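Local coordinates for exonuclease (Laribacter hongkongensis, PDB 3SYY), which digests double-stranded DNA with strict 5'-to-3' polarity as a magnesium-containing alkaline exonuclease of the lambda-exonuclease-like PDDEXK family, at residues 9-14 / 46-52; 36-40 / 186-191; 97-101 / 140-145. All coordinates share one frame; numbering follows the deposited sequence.

Contact 1: 9-14 / 46-52; sequences FAARLG and QRLTGTQ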
loop_
_atom_site.group_PDB
_atom_site.type_symbol
_atom_site.label_atom_id
_atom_site.label_comp_id
_atom_site.label_asym_id
_atom_site.label_seq_id
_atom_site.Cartn_x
_atom_site.Cartn_y
_atom_site.Cartn_z
ATOM N N PHE A 9 -25.624 3.522 5.205
ATOM C CA PHE A 9 -24.678 4.562 5.594
ATOM C C PHE A 9 -25.314 5.546 6.569
ATOM O O PHE A 9 -24.728 5.875 7.593
ATOM C CB PHE A 9 -24.192 5.331 4.362
ATOM C CG PHE A 9 -23.308 4.530 3.435
ATOM C CD1 PHE A 9 -22.050 4.090 3.852
ATOM C CD2 PHE A 9 -23.717 4.257 2.126
ATOM C CE1 PHE A 9 -21.229 3.363 2.997
ATOM C CE2 PHE A 9 -22.895 3.519 1.251
ATOM C CZ PHE A 9 -21.643 3.077 1.689
ATOM N N ALA A 10 -26.522 6.000 6.258
ATOM C CA ALA A 10 -27.169 7.005 7.080
ATOM C C ALA A 10 -27.340 6.561 8.523
ATOM O O ALA A 10 -27.204 7.351 9.446
ATOM C CB ALA A 10 -28.512 7.428 6.487
ATOM N N ALA A 11 -27.649 5.289 8.719
ATOM C CA ALA A 11 -27.870 4.776 10.068
ATOM C C ALA A 11 -26.562 4.701 10.865
ATOM O O ALA A 11 -26.583 4.697 12.090
ATOM C CB ALA A 11 -28.536 3.394 9.994
ATOM N N ARG A 12 -25.433 4.654 10.156
ATOM C CA ARG A 12 -24.115 4.469 10.762
ATOM C C ARG A 12 -23.312 5.779 10.921
ATOM O O ARG A 12 -22.352 5.827 11.702
ATOM C CB ARG A 12 -23.329 3.453 9.922
ATOM C CG ARG A 12 -23.973 2.091 10.011
ATOM C CD ARG A 12 -23.376 0.997 9.104
ATOM N NE ARG A 12 -24.039 -0.296 9.403
ATOM C CZ ARG A 12 -25.327 -0.572 9.136
ATOM N NH1 ARG A 12 -25.837 -1.762 9.447
ATOM N NH2 ARG A 12 -26.120 0.329 8.557
ATOM N N LEU A 13 -23.709 6.814 10.184
ATOM C CA LEU A 13 -22.972 8.105 10.158
ATOM C C LEU A 13 -22.704 8.706 11.543
ATOM O O LEU A 13 -23.612 8.868 12.344
ATOM C CB LEU A 13 -23.673 9.141 9.250
ATOM C CG LEU A 13 -22.877 10.454 9.029
ATOM C CD1 LEU A 13 -21.781 10.235 8.045
ATOM C CD2 LEU A 13 -23.827 11.572 8.524
ATOM N N GLY A 14 -21.441 8.982 11.852
ATOM C CA GLY A 14 -21.102 9.580 13.124
ATOM C C GLY A 14 -21.163 8.675 14.345
ATOM O O GLY A 14 -20.871 9.122 15.437
ATOM N N GLN A 46 -17.075 12.763 9.897
ATOM C CA GLN A 46 -18.418 12.356 9.494
ATOM C C GLN A 46 -19.496 13.283 10.080
ATOM O O GLN A 46 -20.383 13.690 9.385
ATOM C CB GLN A 46 -18.708 10.903 9.942
ATOM C CG GLN A 46 -17.954 9.871 9.088
ATOM C CD GLN A 46 -18.232 8.403 9.492
ATOM O OE1 GLN A 46 -19.175 8.107 10.207
ATOM N NE2 GLN A 46 -17.354 7.514 9.075
ATOM N N ARG A 47 -19.390 13.591 11.357
ATOM C CA ARG A 47 -20.396 14.423 12.025
ATOM C C ARG A 47 -20.366 15.854 11.482
ATOM O O ARG A 47 -21.408 16.432 11.236
ATOM C CB ARG A 47 -20.200 14.393 13.524
ATOM C CG ARG A 47 -20.675 13.066 14.102
ATOM C CD ARG A 47 -20.614 13.109 15.618
ATOM N NE ARG A 47 -20.905 11.806 16.232
ATOM C CZ ARG A 47 -21.453 11.651 17.433
ATOM N NH1 ARG A 47 -21.780 12.716 18.181
ATOM N NH2 ARG A 47 -21.636 10.421 17.912
ATOM N N LEU A 48 -19.179 16.393 11.253
ATOM C CA LEU A 48 -19.042 17.769 10.735
ATOM C C LEU A 48 -19.444 17.922 9.294
ATOM O O LEU A 48 -20.163 18.892 8.946
ATOM C CB LEU A 48 -17.595 18.263 10.923
ATOM C CG LEU A 48 -17.241 18.641 12.349
ATOM C CD1 LEU A 48 -15.711 18.928 12.441
ATOM C CD2 LEU A 48 -18.124 19.874 12.841
ATOM N N THR A 49 -19.020 16.974 8.442
ATOM C CA THR A 49 -19.301 17.066 7.001
ATOM C C THR A 49 -20.634 16.445 6.586
ATOM O O THR A 49 -21.185 16.748 5.493
ATOM C CB THR A 49 -18.224 16.345 6.165
ATOM O OG1 THR A 49 -18.269 14.929 6.459
ATOM C CG2 THR A 49 -16.861 16.897 6.478
ATOM N N GLY A 50 -21.172 15.582 7.445
ATOM C CA GLY A 50 -22.405 14.900 7.093
ATOM C C GLY A 50 -22.259 13.801 6.050
ATOM O O GLY A 50 -23.253 13.309 5.565
ATOM N N THR A 51 -21.038 13.423 5.696
ATOM C CA THR A 51 -20.788 12.284 4.792
ATOM C C THR A 51 -19.574 11.483 5.259
ATOM O O THR A 51 -18.741 11.983 6.022
ATOM C CB THR A 51 -20.501 12.684 3.332
ATOM O OG1 THR A 51 -19.485 13.706 3.292
ATOM C CG2 THR A 51 -21.775 13.140 2.597
ATOM N N GLN A 52 -19.503 10.222 4.822
ATOM C CA GLN A 52 -18.347 9.376 5.110
ATOM C C GLN A 52 -17.464 9.303 3.875
ATOM O O GLN A 52 -17.967 9.465 2.761
ATOM C CB GLN A 52 -18.749 7.960 5.598
ATOM C CG GLN A 52 -19.829 7.231 4.825
ATOM C CD GLN A 52 -21.243 7.427 5.418
ATOM O OE1 GLN A 52 -22.105 8.051 4.783
ATOM N NE2 GLN A 52 -21.489 6.875 6.635
#
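A surface contact between the ends of two helices joins residues 9-14, the last turn of helix 7-12 and the loop after it, to residues 46-52, the end of helix 34-49 and its exit. Polar bonds to a single glycine pin one side of it. The side-chain amide of Gln46 takes the N-H of Gly14 on OE1 at 2.9 Å, in the carbonyl plane and nearly straight at 168°. The carbonyl oxygen of Gly14 is gripped side-on by Arg47, with NE at 2.8 Å and NH2 at 2.9 Å from Gly14 O, which sits in the guanidinium plane. Arg47 CG also packs 3.6 Å from Gly14 CA, and Gly14 itself has a positive phi.

Apolar contacts continue beside these bonds. Leu13, its CG anti to the backbone N, extends its two methyls between helix end and exit loop: CD1 touches Gln46 CB and the Gln52 amide, while CD2 lies 3.5 Å from Gly50 O. Farther along, Gln52 bends at chi2 (-94°) and lays its amide against the root of Phe9, where Gln52 OE1 comes within 3.5 Å of Phe9 CB; the amide and the ring are inclined by 45°.

Gly50, also at positive phi, is the first residue past helix 34-49, and an ST turn, in which Thr49 OG1 accepts from Thr51 N, spans it. Helix 174-205 flanks the Arg47 side, with Glu192 salt-bridged to NH1, whereas Leu48 and Thr49 pack on Leu159 and Arg158 of the second subunit.

Contact 2: 36-40 / 186-191; sequences RQNYM and AFLAEL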
loop_
_atom_site.group_PDB
_atom_site.type_symbol
_atom_site.label_atom_id
_atom_site.label_comp_id
_atom_site.label_asym_id
_atom_site.label_seq_id
_atom_site.Cartn_x
_atom_site.Cartn_y
_atom_site.Cartn_z
ATOM N N ARG A 36 -7.146 4.451 17.944
ATOM C CA ARG A 36 -8.240 5.159 18.660
ATOM C C ARG A 36 -8.365 6.591 18.147
ATOM O O ARG A 36 -9.443 7.069 17.794
ATOM C CB ARG A 36 -8.005 5.160 20.163
ATOM C CG ARG A 36 -9.201 5.735 21.011
ATOM C CD ARG A 36 -8.735 5.913 22.437
ATOM N NE ARG A 36 -9.840 6.182 23.366
ATOM C CZ ARG A 36 -10.287 7.412 23.671
ATOM N NH1 ARG A 36 -11.261 7.572 24.561
ATOM N NH2 ARG A 36 -9.730 8.483 23.117
ATOM N N GLN A 37 -7.238 7.285 18.093
ATOM C CA GLN A 37 -7.239 8.643 17.535
ATOM C C GLN A 37 -7.635 8.731 16.080
ATOM O O GLN A 37 -8.344 9.663 15.676
ATOM C CB GLN A 37 -5.897 9.344 17.849
ATOM C CG GLN A 37 -5.706 9.447 19.415
ATOM C CD GLN A 37 -7.056 9.790 20.224
ATOM O OE1 GLN A 37 -7.718 10.849 19.968
ATOM N NE2 GLN A 37 -7.452 8.888 21.203
ATOM N N ASN A 38 -7.203 7.765 15.255
ATOM C CA ASN A 38 -7.617 7.776 13.836
ATOM C C ASN A 38 -9.115 7.552 13.663
ATOM O O ASN A 38 -9.739 8.174 12.822
ATOM C CB ASN A 38 -6.834 6.715 13.013
ATOM C CG ASN A 38 -5.358 7.043 12.911
ATOM O OD1 ASN A 38 -4.977 8.213 12.986
ATOM N ND2 ASN A 38 -4.515 6.018 12.771
ATOM N N TYR A 39 -9.698 6.660 14.465
ATOM C CA TYR A 39 -11.160 6.462 14.408
ATOM C C TYR A 39 -11.875 7.723 14.894
ATOM O O TYR A 39 -12.845 8.134 14.317
ATOM C CB TYR A 39 -11.549 5.266 15.304
ATOM C CG TYR A 39 -12.982 4.810 15.170
ATOM C CD1 TYR A 39 -13.628 4.839 13.943
ATOM C CD2 TYR A 39 -13.679 4.322 16.280
ATOM C CE1 TYR A 39 -14.955 4.392 13.822
ATOM C CE2 TYR A 39 -14.982 3.883 16.158
ATOM C CZ TYR A 39 -15.610 3.913 14.972
ATOM O OH TYR A 39 -16.911 3.477 14.875
ATOM N N MET A 40 -11.383 8.303 15.981
ATOM C CA MET A 40 -11.975 9.559 16.507
ATOM C C MET A 40 -12.030 10.627 15.389
ATOM O O MET A 40 -13.080 11.218 15.133
ATOM C CB MET A 40 -11.164 9.967 17.719
ATOM C CG MET A 40 -11.237 11.410 18.068
ATOM S SD MET A 40 -12.419 11.629 19.337
ATOM C CE MET A 40 -11.741 10.661 20.678
ATOM N N ALA A 186 -16.588 7.171 27.252
ATOM C CA ALA A 186 -15.496 8.142 27.358
ATOM C C ALA A 186 -15.084 8.656 25.983
ATOM O O ALA A 186 -14.854 9.865 25.786
ATOM C CB ALA A 186 -14.331 7.522 28.037
ATOM N N PHE A 187 -14.975 7.725 25.023
ATOM C CA PHE A 187 -14.656 8.079 23.651
ATOM C C PHE A 187 -15.720 8.955 23.020
ATOM O O PHE A 187 -15.391 9.936 22.321
ATOM C CB PHE A 187 -14.422 6.778 22.845
ATOM C CG PHE A 187 -14.151 6.977 21.383
ATOM C CD1 PHE A 187 -12.840 6.830 20.890
ATOM C CD2 PHE A 187 -15.180 7.190 20.505
ATOM C CE1 PHE A 187 -12.573 6.921 19.556
ATOM C CE2 PHE A 187 -14.936 7.294 19.138
ATOM C CZ PHE A 187 -13.582 7.162 18.676
ATOM N N LEU A 188 -16.991 8.640 23.251
ATOM C CA LEU A 188 -18.052 9.473 22.689
ATOM C C LEU A 188 -18.057 10.871 23.363
ATOM O O LEU A 188 -18.384 11.845 22.729
ATOM C CB LEU A 188 -19.429 8.822 22.827
ATOM C CG LEU A 188 -19.644 7.715 21.766
ATOM C CD1 LEU A 188 -20.780 6.695 22.213
ATOM C CD2 LEU A 188 -19.937 8.334 20.407
ATOM N N ALA A 189 -17.664 10.934 24.624
ATOM C CA ALA A 189 -17.644 12.238 25.336
ATOM C C ALA A 189 -16.597 13.153 24.689
ATOM O O ALA A 189 -16.888 14.336 24.439
ATOM C CB ALA A 189 -17.350 12.018 26.841
ATOM N N GLU A 190 -15.426 12.593 24.374
ATOM C CA GLU A 190 -14.323 13.316 23.749
ATOM C C GLU A 190 -14.652 13.736 22.358
ATOM O O GLU A 190 -14.380 14.888 21.981
ATOM C CB GLU A 190 -13.024 12.525 23.725
ATOM C CG GLU A 190 -12.457 12.222 25.094
ATOM C CD GLU A 190 -11.394 11.116 25.002
ATOM O OE1 GLU A 190 -11.327 10.267 25.911
ATOM O OE2 GLU A 190 -10.661 11.078 23.998
ATOM N N LEU A 191 -15.253 12.819 21.601
ATOM C CA LEU A 191 -15.777 13.117 20.265
ATOM C C LEU A 191 -16.767 14.294 20.237
ATOM O O LEU A 191 -16.621 15.240 19.434
ATOM C CB LEU A 191 -16.392 11.839 19.656
ATOM C CG LEU A 191 -17.229 11.910 18.402
ATOM C CD1 LEU A 191 -16.361 12.433 17.304
ATOM C CD2 LEU A 191 -17.640 10.454 18.021
#
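Phe187, Met40 and Arg36 bury the most surface here, and the Phe187 ring touches both others. With CG anti to the backbone N, the ring reaches from helix 174-205 to the backbone of helix 34-49, where Phe187 CZ lies 3.6 Å from Met40 CA and the carbonyl oxygen of Arg36 meets the ring edge. Met40 bends at chi2 and chi3 to bring its CE methyl over one face, 4.2 Å from the centroid, a CH-pi contact; Met40 SD stands farther above the same ring and lies 3.8 Å from Leu191 CA.

The extended chain of Arg36 passes Phe187 in the opposite direction, and the ring's CD1 sits over the centre of the guanidinium, the two planes 78° apart. Arg36 also forms an end-on salt bridge with Glu190: Arg36 NH2 to Glu190 OE2 is 2.9 Å and almost straight (173°), while NH1 meets OE1 at 3.0 Å from above the carboxylate plane. The Tyr39 ring is nearly parallel to that of Phe187 but overlaps it little, and its hydroxyl is bonded to Thr17 N.

The short segments cross at -50° with axes 11.3 Å apart, a helix-helix interface with a Met-aromatic contact and an arginine-glutamate salt bridge.

Contact 3: 97-101 / 140-145; sequences FGASP and TQMACT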
loop_
_atom_site.group_PDB
_atom_site.type_symbol
_atom_site.label_atom_id
_atom_site.label_comp_id
_atom_site.label_asym_id
_atom_site.label_seq_id
_atom_site.Cartn_x
_atom_site.Cartn_y
_atom_site.Cartn_z
ATOM N N PHE A 97 -24.156 5.013 19.321
ATOM C CA PHE A 97 -23.458 3.720 19.461
ATOM C C PHE A 97 -24.424 2.623 19.040
ATOM O O PHE A 97 -25.588 2.601 19.480
ATOM C CB PHE A 97 -23.035 3.556 20.915
ATOM C CG PHE A 97 -22.212 2.300 21.271
ATOM C CD1 PHE A 97 -22.307 1.784 22.578
ATOM C CD2 PHE A 97 -21.316 1.683 20.385
ATOM C CE1 PHE A 97 -21.552 0.670 23.013
ATOM C CE2 PHE A 97 -20.545 0.568 20.796
ATOM C CZ PHE A 97 -20.637 0.052 22.101
ATOM N N GLY A 98 -23.934 1.719 18.196
ATOM C CA GLY A 98 -24.801 0.703 17.652
ATOM C C GLY A 98 -24.058 -0.497 17.123
ATOM O O GLY A 98 -22.809 -0.537 17.098
ATOM N N ALA A 99 -24.831 -1.501 16.705
ATOM C CA ALA A 99 -24.211 -2.772 16.284
ATOM C C ALA A 99 -25.034 -3.382 15.173
ATOM O O ALA A 99 -26.261 -3.241 15.152
ATOM C CB ALA A 99 -24.111 -3.765 17.472
ATOM N N SER A 100 -24.352 -4.082 14.262
ATOM C CA SER A 100 -25.026 -4.644 13.144
ATOM C C SER A 100 -24.702 -6.155 13.064
ATOM O O SER A 100 -23.834 -6.567 12.271
ATOM C CB SER A 100 -24.570 -3.918 11.885
ATOM O OG SER A 100 -25.394 -4.294 10.811
ATOM N N PRO A 101 -25.383 -6.987 13.885
ATOM C CA PRO A 101 -25.050 -8.414 13.764
ATOM C C PRO A 101 -25.488 -8.944 12.387
ATOM O O PRO A 101 -26.324 -8.330 11.731
ATOM C CB PRO A 101 -25.792 -9.080 14.944
ATOM C CG PRO A 101 -26.840 -8.088 15.399
ATOM C CD PRO A 101 -26.410 -6.702 14.916
ATOM N N THR A 140 -20.159 -6.409 22.019
ATOM C CA THR A 140 -20.889 -5.175 21.737
ATOM C C THR A 140 -22.205 -5.419 21.066
ATOM O O THR A 140 -23.197 -4.727 21.349
ATOM C CB THR A 140 -20.070 -4.239 20.799
ATOM O OG1 THR A 140 -18.820 -3.927 21.429
ATOM C CG2 THR A 140 -20.854 -2.959 20.472
ATOM N N GLN A 141 -22.249 -6.383 20.153
ATOM C CA GLN A 141 -23.520 -6.724 19.510
ATOM C C GLN A 141 -24.530 -7.235 20.580
ATOM O O GLN A 141 -25.712 -6.858 20.555
ATOM C CB GLN A 141 -23.302 -7.820 18.458
ATOM C CG GLN A 141 -22.751 -7.351 17.147
ATOM C CD GLN A 141 -22.135 -8.517 16.338
ATOM O OE1 GLN A 141 -21.658 -8.328 15.214
ATOM N NE2 GLN A 141 -22.179 -9.707 16.902
ATOM N N MET A 142 -24.025 -8.030 21.519
ATOM C CA MET A 142 -24.820 -8.507 22.681
ATOM C C MET A 142 -25.274 -7.343 23.596
ATOM O O MET A 142 -26.451 -7.266 23.982
ATOM C CB MET A 142 -24.047 -9.577 23.439
ATOM C CG MET A 142 -24.117 -10.897 22.663
ATOM S SD MET A 142 -23.361 -12.304 23.482
ATOM C CE MET A 142 -21.650 -12.273 22.982
ATOM N N ALA A 143 -24.350 -6.415 23.850
ATOM C CA ALA A 143 -24.653 -5.151 24.563
ATOM C C ALA A 143 -25.788 -4.394 23.937
ATOM O O ALA A 143 -26.742 -3.987 24.646
ATOM C CB ALA A 143 -23.442 -4.282 24.651
ATOM N N CYS A 144 -25.726 -4.205 22.621
ATOM C CA CYS A 144 -26.765 -3.455 21.932
ATOM C C CYS A 144 -28.124 -4.133 21.830
ATOM O O CYS A 144 -29.163 -3.451 21.817
ATOM C CB CYS A 144 -26.327 -3.024 20.552
ATOM S SG CYS A 144 -24.960 -1.814 20.599
ATOM N N THR A 145 -28.135 -5.458 21.736
ATOM C CA THR A 145 -29.374 -6.156 21.460
ATOM C C THR A 145 -29.972 -6.790 22.689
ATOM O O THR A 145 -31.101 -7.251 22.618
ATOM C CB THR A 145 -29.178 -7.351 20.479
ATOM O OG1 THR A 145 -28.090 -8.165 20.958
ATOM C CG2 THR A 145 -28.954 -6.856 19.027
#
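Gln141 O takes two bonds from Thr145, from OG1 at 2.7 Å and from N at 3.0 Å, which reach it from opposite faces of its carbonyl plane. These bonds lie within helix 132-145 and tie its last turn together, while Thr145 OG1 is further linked to Arg147 N just beyond.

Across the contact no hydrogen bond forms; strand 97-99 and the helix, at 108° to each other and 7.4 Å apart, meet by apolar packing. Ala99 points its methyl toward the helix, where CB lies 3.6 Å from Gln141 CA and 3.8 Å from Cys144 SG. Cys144, with SG anti to the carbonyl carbon (chi1 -66°), turns its sulfur toward the strand: SG stands almost exactly on the normal of the Phe97 ring, 4.8 Å from the centroid, a sulfur-aromatic contact at a distance. Thr140 adds its CG2 methyl, 3.4 Å from Phe97 CZ, and directs its hydroxyl back to Lys136 O. At the other end, the extended Gln141 chain runs beside Pro101, with CG 4.1 Å from Pro101 CB.

Beyond the strand, the CB of Ser100 points away from the helix. Ser100 is a magnesium ligand together with Glu112, and its OG is hydrogen-bonded to Arg12 NH1, so the contact backs directly onto the metal site. Strand 97-99 runs between strands 16-17 and 89-90. The Phe97 ring also meets that of His91 and touches Val184 of helix 174-205, which reaches Thr140 through Ile180, while Leu110 of strand 109-114 covers Pro101, Gln141 and Thr145.

Contact 3 is the buried one, close to the centre of the chain, and contact 1 lies at the surface, with contact 2 partly buried between these extremes. Their chemistry follows this order: contact 3 has no hydrogen bond across it, contact 2 combines aromatic packing with a salt bridge, and contact 1 joins hydrogen bonds to a glycine backbone with packing of Leu13. Contacts 1 and 2 share helix 34-49, and Arg47 of the first packs on Leu188 and Leu191 of the second. Leu188 also touches Phe97 of contact 3, while Arg12 joins contact 1 to the magnesium ligand Ser100 by a probable hydrogen bond.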